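Peptide/nickel transport system substrate-binding protein (Listeria monocytogenes serotype 1/2a, PDB 5KZT) binds a peptide as an OppA-type substrate-binding protein and probably delivers it to a membrane transporter for uptake. Local coordinates at residues I367-D375 against Q416-G424; M448-L459 against A480-I491. All coordinates share one frame; numbering follows the deposited sequence.

Overall arrangement
Interaction 1 joins two parallel strands, 367-374 and 420-425, of a mixed sheet, and most of its touching residues are buried. Interaction 2 packs two nearly antiparallel helical segments and lies only partly buried, farther from the centre of the chain. Their centres are about 20 Å apart. Backbone hydrogen bonds and a pair of phenylalanine rings hold interaction 1, with several waters bridging the two segments. Interaction 2 has no backbone pairing between its segments; aliphatic packing, methyl groups over tyrosine rings and one shared carboxylate oxygen join them. The two contacts meet where Tyr-418 packs on Met-448 and Gln-416 probably bonds to Ser-449. Interaction 1 reaches the bound peptide, through Asp-374 and Gly-424.

Interaction 1. Residues I367-D375 against Q416-G424; sequences ITVEFTSDD and QDYDFSMSG
Phe-371 and Phe-420 form an edge-to-face pair, with ring centroids 4.8 Å apart and planes at 61°. The edge of Phe-371 points at one face of Phe-420, and its CD1 stands over the centre of that ring. Phe-420 CG lies at the edge of the Phe-371 ring, in its plane. Val-369 CG2 approaches the Phe-420 ring obliquely, 3.4 Å from CE1. Phe-420 CG sits between its own backbone N and carbonyl carbon (chi1 69°), which turns the ring back toward strand 367-374. Phe-371 CZ also meets Met-422 CB.

The backbones pair as parallel strands, Phe-371 beside Phe-420 and Thr-372 beside Ser-421. Thr-372 N donates to Phe-420 O at 2.9 Å, in the carbonyl plane. Met-422 N donates to Thr-372 O, almost in line with the carbonyl bond (173°). The bond from Phe-420 N to Glu-370 O is weak. At the start of the pairing a side chain serves as acceptor: Glu-370 N donates to Asp-419 OD2 at 2.9 Å, nearly straight, on the anti lone pair. Water 1 accepts from Asp-419 N and lies within bonding distance of Glu-370 O, Glu-370 OE1 and Thr-372 OG1. Glu-370, Asp-417 and Asp-419 all form salt bridges to Arg-281, which probably offsets their crowding of negative charge. Asp-374 OD2 and the Gly-424 backbone hydrogen-bond to the bound peptide.

This is one parallel strand pair of a mixed sheet in a periplasmic-binding-protein fold. Strand 397-404 continues the sheet beyond 367-374 and strand 264-277 pairs with 420-425, while helix 377-393 covers Phe-371 and Met-422 through Ile-386 and helix 406-414 packs against Thr-372 and Ser-423 through Arg-409.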
loop_
_atom_site.group_PDB
_atom_site.type_symbol
_atom_site.label_atom_id
_atom_site.label_comp_id
_atom_site.label_asym_id
_atom_site.label_seq_id
_atom_site.Cartn_x
_atom_site.Cartn_y
_atom_site.Cartn_z
ATOM N N ILE A 367 20.704 24.794 -8.050
ATOM C CA ILE A 367 20.262 23.870 -6.991
ATOM C C ILE A 367 20.598 22.463 -7.474
ATOM O O ILE A 367 20.346 22.145 -8.642
ATOM C CB ILE A 367 18.736 23.992 -6.727
ATOM C CG1 ILE A 367 18.423 25.242 -5.893
ATOM C CG2 ILE A 367 18.180 22.755 -6.011
ATOM C CD1 ILE A 367 16.953 25.623 -5.836
ATOM N N THR A 368 21.187 21.650 -6.588
ATOM C CA THR A 368 21.306 20.184 -6.774
ATOM C C THR A 368 20.379 19.479 -5.808
ATOM O O THR A 368 20.374 19.795 -4.626
ATOM C CB THR A 368 22.743 19.682 -6.512
ATOM O OG1 THR A 368 23.644 20.350 -7.397
ATOM C CG2 THR A 368 22.863 18.162 -6.744
ATOM N N VAL A 369 19.587 18.534 -6.309
ATOM C CA VAL A 369 18.787 17.672 -5.455
ATOM C C VAL A 369 18.854 16.248 -5.957
ATOM O O VAL A 369 19.032 16.017 -7.152
ATOM C CB VAL A 369 17.306 18.122 -5.354
ATOM C CG1 VAL A 369 17.188 19.345 -4.453
ATOM C CG2 VAL A 369 16.687 18.361 -6.729
ATOM N N GLU A 370 18.684 15.301 -5.028
ATOM C CA GLU A 370 18.729 13.874 -5.328
ATOM C C GLU A 370 17.305 13.315 -5.394
ATOM O O GLU A 370 16.517 13.516 -4.466
ATOM C CB GLU A 370 19.597 13.186 -4.271
ATOM C CG GLU A 370 19.397 11.701 -3.979
ATOM C CD GLU A 370 19.922 11.372 -2.569
ATOM O OE1 GLU A 370 19.113 11.258 -1.564
ATOM O OE2 GLU A 370 21.169 11.282 -2.471
ATOM N N PHE A 371 16.994 12.630 -6.497
ATOM C CA PHE A 371 15.697 12.010 -6.709
ATOM C C PHE A 371 15.801 10.517 -6.366
ATOM O O PHE A 371 16.592 9.795 -6.987
ATOM C CB PHE A 371 15.273 12.196 -8.165
ATOM C CG PHE A 371 13.882 11.725 -8.448
ATOM C CD1 PHE A 371 12.794 12.304 -7.807
ATOM C CD2 PHE A 371 13.651 10.688 -9.342
ATOM C CE1 PHE A 371 11.499 11.860 -8.057
ATOM C CE2 PHE A 371 12.360 10.233 -9.591
ATOM C CZ PHE A 371 11.278 10.823 -8.950
ATOM N N THR A 372 15.010 10.058 -5.396
ATOM C CA THR A 372 14.986 8.635 -5.044
ATOM C C THR A 372 13.836 7.857 -5.711
ATOM O O THR A 372 12.675 8.258 -5.645
ATOM C CB THR A 372 14.937 8.426 -3.525
ATOM O OG1 THR A 372 16.107 8.988 -2.931
ATOM C CG2 THR A 372 14.907 6.949 -3.169
ATOM N N SER A 373 14.185 6.730 -6.332
ATOM C CA SER A 373 13.217 5.755 -6.823
ATOM C C SER A 373 13.758 4.321 -6.622
ATOM O O SER A 373 14.792 4.121 -5.961
ATOM C CB SER A 373 12.870 6.033 -8.290
ATOM O OG SER A 373 11.666 5.345 -8.668
ATOM N N ASP A 374 13.057 3.332 -7.168
ATOM C CA ASP A 374 13.418 1.925 -6.978
ATOM C C ASP A 374 14.497 1.477 -7.965
ATOM O O ASP A 374 14.945 2.279 -8.787
ATOM C CB ASP A 374 12.159 1.054 -7.046
ATOM C CG ASP A 374 11.199 1.357 -5.911
ATOM O OD1 ASP A 374 11.670 1.670 -4.788
ATOM O OD2 ASP A 374 9.975 1.311 -6.132
ATOM N N ASP A 375 14.914 0.212 -7.866
ATOM C CA ASP A 375 16.054 -0.314 -8.620
ATOM C C ASP A 375 15.676 -1.302 -9.740
ATOM O O ASP A 375 16.512 -2.091 -10.168
ATOM C CB ASP A 375 17.086 -0.943 -7.658
ATOM C CG ASP A 375 16.548 -2.178 -6.897
ATOM O OD1 ASP A 375 15.344 -2.486 -6.935
ATOM O OD2 ASP A 375 17.351 -2.842 -6.238
ATOM N N GLN A 416 13.271 10.280 6.758
ATOM C CA GLN A 416 13.401 11.560 6.055
ATOM C C GLN A 416 14.786 11.818 5.475
ATOM O O GLN A 416 15.246 12.955 5.390
ATOM C CB GLN A 416 12.918 12.720 6.935
ATOM C CG GLN A 416 11.431 12.894 6.803
ATOM C CD GLN A 416 10.867 13.963 7.680
ATOM O OE1 GLN A 416 10.395 13.684 8.763
ATOM N NE2 GLN A 416 10.883 15.197 7.197
ATOM N N ASP A 417 15.430 10.752 5.026
ATOM C CA ASP A 417 16.770 10.832 4.503
ATOM C C ASP A 417 16.659 10.773 2.988
ATOM O O ASP A 417 17.078 9.817 2.351
ATOM C CB ASP A 417 17.597 9.685 5.101
ATOM C CG ASP A 417 19.077 9.889 4.976
ATOM O OD1 ASP A 417 19.567 11.050 5.041
ATOM O OD2 ASP A 417 19.788 8.864 4.840
ATOM N N TYR A 418 16.079 11.818 2.420
ATOM C CA TYR A 418 15.865 11.935 0.975
ATOM C C TYR A 418 15.514 13.402 0.680
ATOM O O TYR A 418 15.203 14.165 1.603
ATOM C CB TYR A 418 14.758 10.957 0.493
ATOM C CG TYR A 418 13.342 11.356 0.847
ATOM C CD1 TYR A 418 12.837 11.106 2.121
ATOM C CD2 TYR A 418 12.503 11.972 -0.090
ATOM C CE1 TYR A 418 11.553 11.504 2.490
ATOM C CE2 TYR A 418 11.189 12.324 0.248
ATOM C CZ TYR A 418 10.727 12.085 1.545
ATOM O OH TYR A 418 9.468 12.446 1.923
ATOM N N ASP A 419 15.610 13.818 -0.578
ATOM C CA ASP A 419 15.207 15.171 -0.970
ATOM C C ASP A 419 13.809 15.151 -1.579
ATOM O O ASP A 419 12.887 15.833 -1.122
ATOM C CB ASP A 419 16.185 15.757 -1.985
ATOM C CG ASP A 419 17.571 15.953 -1.437
ATOM O OD1 ASP A 419 17.762 16.029 -0.199
ATOM O OD2 ASP A 419 18.488 16.060 -2.277
ATOM N N PHE A 420 13.677 14.370 -2.639
ATOM C CA PHE A 420 12.394 14.091 -3.247
ATOM C C PHE A 420 12.426 12.695 -3.845
ATOM O O PHE A 420 13.509 12.153 -4.090
ATOM C CB PHE A 420 11.901 15.209 -4.193
ATOM C CG PHE A 420 12.670 15.389 -5.492
ATOM C CD1 PHE A 420 14.048 15.356 -5.560
ATOM C CD2 PHE A 420 11.971 15.688 -6.657
ATOM C CE1 PHE A 420 14.714 15.561 -6.769
ATOM C CE2 PHE A 420 12.630 15.903 -7.866
ATOM C CZ PHE A 420 14.004 15.843 -7.921
ATOM N N SER A 421 11.243 12.115 -4.045
ATOM C CA SER A 421 11.152 10.708 -4.391
ATOM C C SER A 421 9.898 10.382 -5.161
ATOM O O SER A 421 8.933 11.152 -5.156
ATOM C CB SER A 421 11.184 9.863 -3.111
ATOM O OG SER A 421 9.980 10.011 -2.347
ATOM N N MET A 422 9.938 9.236 -5.824
ATOM C CA MET A 422 8.785 8.680 -6.522
ATOM C C MET A 422 8.146 7.726 -5.530
ATOM O O MET A 422 8.767 6.733 -5.148
ATOM C CB MET A 422 9.237 7.908 -7.750
ATOM C CG MET A 422 8.117 7.170 -8.473
ATOM S SD MET A 422 7.050 8.309 -9.386
ATOM C CE MET A 422 8.087 8.596 -10.795
ATOM N N SER A 423 6.931 8.019 -5.100
ATOM C CA SER A 423 6.226 7.110 -4.186
ATOM C C SER A 423 4.868 6.773 -4.705
ATOM O O SER A 423 4.379 7.400 -5.619
ATOM C CB SER A 423 6.133 7.721 -2.813
ATOM O OG SER A 423 7.428 8.186 -2.407
ATOM N N GLY A 424 4.263 5.747 -4.136
ATOM C CA GLY A 424 2.915 5.377 -4.534
ATOM C C GLY A 424 2.097 4.891 -3.378
ATOM O O GLY A 424 2.645 4.339 -2.409
HETATM O O HOH W 1 16.348 11.641 -2.443
HETATM O O HOH W 2 18.595 9.037 0.230
HETATM O O HOH W 3 16.120 7.881 -0.246
HETATM O O HOH W 4 9.754 4.647 -6.934
#

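Interaction 2. Residues M448-L459 against A480-I491; sequences MSYSNKDYDKIL and AEKILLTDDVAI
A capped helix start and a helix end meet in this antiparallel helix pair. The axes of helix segments 453-459 and 480-487 approach to 9.7 Å, at 155° between their directions. Asn-452 is the N-cap of the first helix; its OD1 accepts from Tyr-455 N at 3.0 Å, with a weaker bond from Asp-454 N. Between the helices, Ile-458 CD1 and Ile-483 CD1 meet tip to tip. Ala-480 CB packs against Ile-458 CG2 and the Tyr-455 ring. Leu-484 CD1 lies over one face of that ring, offset toward the rim, while Ala-480 O lies at its edge. Tyr-455 OH bonds outside the pair, to Leu-436 O.

In the loop residues, Ala-490 CB sits over the centre of the Tyr-450 ring, 3.6 Å from the centroid. Met-448 CE touches Ile-491 CG2; both residues also touch strand 264-277, at Lys-276 and Tyr-274 respectively. Asp-488, just past the second helix, ties the two segments with one oxygen. Tyr-450 OH donates to Asp-488 OD2 from the anti side at 2.8 Å, and Asn-452 ND2 meets the syn lone pair of the same Asp-488 OD2 at 2.6 Å.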
loop_
_atom_site.group_PDB
_atom_site.type_symbol
_atom_site.label_atom_id
_atom_site.label_comp_id
_atom_site.label_asym_id
_atom_site.label_seq_id
_atom_site.Cartn_x
_atom_site.Cartn_y
_atom_site.Cartn_z
ATOM N N MET A 448 7.514 14.220 5.240
ATOM C CA MET A 448 7.956 15.320 4.420
ATOM C C MET A 448 8.128 16.585 5.246
ATOM O O MET A 448 8.556 17.599 4.700
ATOM C CB MET A 448 6.906 15.571 3.339
ATOM C CG MET A 448 6.813 14.454 2.331
ATOM S SD MET A 448 5.670 14.840 0.997
ATOM C CE MET A 448 4.179 15.331 1.841
ATOM N N SER A 449 7.808 16.525 6.545
ATOM C CA SER A 449 7.607 17.718 7.375
ATOM C C SER A 449 6.621 18.696 6.726
ATOM O O SER A 449 6.782 19.918 6.798
ATOM C CB SER A 449 8.943 18.382 7.742
ATOM O OG SER A 449 9.743 17.503 8.512
ATOM N N TYR A 450 5.587 18.138 6.097
ATOM C CA TYR A 450 4.497 18.929 5.575
ATOM C C TYR A 450 3.482 19.074 6.696
ATOM O O TYR A 450 3.048 18.084 7.277
ATOM C CB TYR A 450 3.843 18.272 4.366
ATOM C CG TYR A 450 2.523 18.926 3.993
ATOM C CD1 TYR A 450 2.482 20.212 3.469
ATOM C CD2 TYR A 450 1.310 18.261 4.205
ATOM C CE1 TYR A 450 1.283 20.804 3.139
ATOM C CE2 TYR A 450 0.105 18.846 3.881
ATOM C CZ TYR A 450 0.093 20.116 3.360
ATOM O OH TYR A 450 -1.115 20.686 3.052
ATOM N N SER A 451 3.084 20.313 6.963
ATOM C CA SER A 451 2.137 20.604 8.030
ATOM C C SER A 451 1.261 21.762 7.613
ATOM O O SER A 451 1.758 22.887 7.443
ATOM C CB SER A 451 2.875 20.974 9.315
ATOM O OG SER A 451 1.989 21.240 10.395
ATOM N N ASN A 452 -0.032 21.484 7.450
ATOM C CA ASN A 452 -1.043 22.522 7.252
ATOM C C ASN A 452 -2.198 22.252 8.222
ATOM O O ASN A 452 -2.906 21.263 8.072
ATOM C CB ASN A 452 -1.521 22.503 5.798
ATOM C CG ASN A 452 -2.576 23.561 5.525
ATOM O OD1 ASN A 452 -3.513 23.696 6.291
ATOM N ND2 ASN A 452 -2.413 24.328 4.450
ATOM N N LYS A 453 -2.389 23.133 9.213
ATOM C CA LYS A 453 -3.425 22.913 10.241
ATOM C C LYS A 453 -4.851 22.900 9.716
ATOM O O LYS A 453 -5.713 22.248 10.307
ATOM C CB LYS A 453 -3.312 23.915 11.397
ATOM C CG LYS A 453 -2.024 23.846 12.221
ATOM C CD LYS A 453 -1.526 22.442 12.573
ATOM C CE LYS A 453 -2.502 21.626 13.444
ATOM N NZ LYS A 453 -2.232 20.149 13.454
ATOM N N ASP A 454 -5.113 23.615 8.627
ATOM C CA ASP A 454 -6.445 23.591 8.009
ATOM C C ASP A 454 -6.729 22.222 7.384
ATOM O O ASP A 454 -7.854 21.710 7.452
ATOM C CB ASP A 454 -6.570 24.676 6.928
ATOM C CG ASP A 454 -6.440 26.084 7.482
ATOM O OD1 ASP A 454 -6.740 26.303 8.677
ATOM O OD2 ASP A 454 -6.023 26.975 6.709
ATOM N N TYR A 455 -5.700 21.640 6.773
ATOM C CA TYR A 455 -5.776 20.283 6.226
ATOM C C TYR A 455 -6.057 19.290 7.353
ATOM O O TYR A 455 -7.016 18.551 7.259
ATOM C CB TYR A 455 -4.489 19.923 5.493
ATOM C CG TYR A 455 -4.539 18.621 4.731
ATOM C CD1 TYR A 455 -5.130 18.548 3.481
ATOM C CD2 TYR A 455 -3.962 17.461 5.255
ATOM C CE1 TYR A 455 -5.154 17.354 2.764
ATOM C CE2 TYR A 455 -3.969 16.264 4.538
ATOM C CZ TYR A 455 -4.576 16.216 3.292
ATOM O OH TYR A 455 -4.629 15.036 2.566
ATOM N N ASP A 456 -5.268 19.346 8.433
ATOM C CA ASP A 456 -5.490 18.489 9.629
ATOM C C ASP A 456 -6.887 18.640 10.206
ATOM O O ASP A 456 -7.514 17.647 10.565
ATOM C CB ASP A 456 -4.501 18.801 10.760
ATOM C CG ASP A 456 -3.062 18.651 10.349
ATOM O OD1 ASP A 456 -2.770 17.901 9.397
ATOM O OD2 ASP A 456 -2.206 19.317 10.975
ATOM N N LYS A 457 -7.364 19.877 10.297
ATOM C CA LYS A 457 -8.685 20.157 10.854
ATOM C C LYS A 457 -9.801 19.502 10.034
ATOM O O LYS A 457 -10.742 18.914 10.601
ATOM C CB LYS A 457 -8.919 21.661 10.969
ATOM C CG LYS A 457 -10.246 22.005 11.633
ATOM C CD LYS A 457 -10.206 23.327 12.396
ATOM C CE LYS A 457 -10.767 23.189 13.810
ATOM N NZ LYS A 457 -12.171 22.688 13.841
ATOM N N ILE A 458 -9.678 19.573 8.711
ATOM C CA ILE A 458 -10.611 18.867 7.829
ATOM C C ILE A 458 -10.625 17.363 8.101
ATOM O O ILE A 458 -11.690 16.773 8.258
ATOM C CB ILE A 458 -10.332 19.150 6.330
ATOM C CG1 ILE A 458 -10.891 20.534 5.977
ATOM C CG2 ILE A 458 -10.963 18.076 5.448
ATOM C CD1 ILE A 458 -10.628 20.998 4.562
ATOM N N LEU A 459 -9.459 16.742 8.154
ATOM C CA LEU A 459 -9.393 15.288 8.256
ATOM C C LEU A 459 -9.625 14.782 9.689
ATOM O O LEU A 459 -10.211 13.714 9.882
ATOM C CB LEU A 459 -8.090 14.778 7.635
ATOM C CG LEU A 459 -8.006 15.116 6.134
ATOM C CD1 LEU A 459 -6.679 14.671 5.586
ATOM C CD2 LEU A 459 -9.139 14.493 5.312
ATOM N N ALA A 480 -10.295 19.217 0.922
ATOM C CA ALA A 480 -8.960 18.934 1.426
ATOM C C ALA A 480 -7.936 18.778 0.317
ATOM O O ALA A 480 -6.794 19.193 0.484
ATOM C CB ALA A 480 -8.969 17.684 2.288
ATOM N N GLU A 481 -8.333 18.176 -0.808
ATOM C CA GLU A 481 -7.384 17.919 -1.883
ATOM C C GLU A 481 -6.868 19.219 -2.506
ATOM O O GLU A 481 -5.698 19.312 -2.906
ATOM C CB GLU A 481 -7.966 16.980 -2.952
ATOM C CG GLU A 481 -6.877 16.422 -3.870
ATOM C CD GLU A 481 -7.376 15.378 -4.856
ATOM O OE1 GLU A 481 -6.758 14.309 -4.939
ATOM O OE2 GLU A 481 -8.373 15.629 -5.556
ATOM N N LYS A 482 -7.736 20.222 -2.599
ATOM C CA LYS A 482 -7.304 21.538 -3.093
ATOM C C LYS A 482 -6.220 22.175 -2.228
ATOM O O LYS A 482 -5.273 22.775 -2.744
ATOM C CB LYS A 482 -8.478 22.492 -3.199
ATOM C CG LYS A 482 -8.147 23.709 -4.043
ATOM C CD LYS A 482 -9.222 24.778 -3.940
ATOM C CE LYS A 482 -8.798 26.030 -4.672
ATOM N NZ LYS A 482 -7.899 26.910 -3.876
ATOM N N ILE A 483 -6.367 22.029 -0.919
ATOM C CA ILE A 483 -5.381 22.539 0.034
ATOM C C ILE A 483 -4.034 21.828 -0.183
ATOM O O ILE A 483 -2.988 22.458 -0.299
ATOM C CB ILE A 483 -5.850 22.337 1.499
ATOM C CG1 ILE A 483 -7.133 23.126 1.768
ATOM C CG2 ILE A 483 -4.758 22.791 2.471
ATOM C CD1 ILE A 483 -7.771 22.828 3.094
ATOM N N LEU A 484 -4.084 20.510 -0.245
ATOM C CA LEU A 484 -2.871 19.684 -0.366
ATOM C C LEU A 484 -2.097 19.979 -1.657
ATOM O O LEU A 484 -0.876 20.125 -1.638
ATOM C CB LEU A 484 -3.245 18.202 -0.320
ATOM C CG LEU A 484 -2.121 17.181 -0.274
ATOM C CD1 LEU A 484 -1.447 17.214 1.080
ATOM C CD2 LEU A 484 -2.623 15.771 -0.575
ATOM N N LEU A 485 -2.835 20.066 -2.762
ATOM C CA LEU A 485 -2.241 20.117 -4.085
ATOM C C LEU A 485 -2.127 21.545 -4.614
ATOM O O LEU A 485 -1.033 22.077 -4.677
ATOM C CB LEU A 485 -3.027 19.205 -5.054
ATOM C CG LEU A 485 -3.087 17.737 -4.621
ATOM C CD1 LEU A 485 -3.876 16.903 -5.625
ATOM C CD2 LEU A 485 -1.697 17.135 -4.396
ATOM N N THR A 486 -3.252 22.164 -4.960
ATOM C CA THR A 486 -3.236 23.493 -5.553
ATOM C C THR A 486 -2.613 24.541 -4.625
ATOM O O THR A 486 -1.745 25.297 -5.054
ATOM C CB THR A 486 -4.648 23.912 -5.993
ATOM O OG1 THR A 486 -5.093 23.029 -7.030
ATOM C CG2 THR A 486 -4.677 25.365 -6.513
ATOM N N ASP A 487 -3.039 24.565 -3.360
ATOM C CA ASP A 487 -2.598 25.600 -2.420
ATOM C C ASP A 487 -1.158 25.397 -1.907
ATOM O O ASP A 487 -0.388 26.346 -1.862
ATOM C CB ASP A 487 -3.566 25.717 -1.226
ATOM C CG ASP A 487 -5.023 25.976 -1.647
ATOM O OD1 ASP A 487 -5.270 26.302 -2.850
ATOM O OD2 ASP A 487 -5.924 25.833 -0.775
ATOM N N ASP A 488 -0.813 24.172 -1.485
ATOM C CA ASP A 488 0.465 23.900 -0.803
ATOM C C ASP A 488 1.502 23.156 -1.635
ATOM O O ASP A 488 2.674 23.156 -1.292
ATOM C CB ASP A 488 0.221 23.115 0.493
ATOM C CG ASP A 488 -0.508 23.927 1.555
ATOM O OD1 ASP A 488 -0.780 25.116 1.336
ATOM O OD2 ASP A 488 -0.830 23.395 2.636
ATOM N N VAL A 489 1.095 22.507 -2.717
ATOM C CA VAL A 489 2.032 21.667 -3.486
ATOM C C VAL A 489 2.830 20.724 -2.550
ATOM O O VAL A 489 4.060 20.633 -2.626
ATOM C CB VAL A 489 3.007 22.521 -4.344
ATOM C CG1 VAL A 489 3.542 21.696 -5.505
ATOM C CG2 VAL A 489 2.346 23.793 -4.872
ATOM N N ALA A 490 2.122 20.054 -1.636
ATOM C CA ALA A 490 2.751 19.106 -0.688
ATOM C C ALA A 490 3.397 17.938 -1.437
ATOM O O ALA A 490 4.462 17.438 -1.042
ATOM C CB ALA A 490 1.697 18.567 0.271
ATOM N N ILE A 491 2.694 17.490 -2.477
ATOM C CA ILE A 491 3.123 16.388 -3.373
ATOM C C ILE A 491 2.685 16.703 -4.788
ATOM O O ILE A 491 1.929 17.643 -4.997
ATOM C CB ILE A 491 2.466 15.057 -2.990
ATOM C CG1 ILE A 491 0.936 15.156 -3.041
ATOM C CG2 ILE A 491 2.930 14.623 -1.612
ATOM C CD1 ILE A 491 0.261 13.824 -3.032
#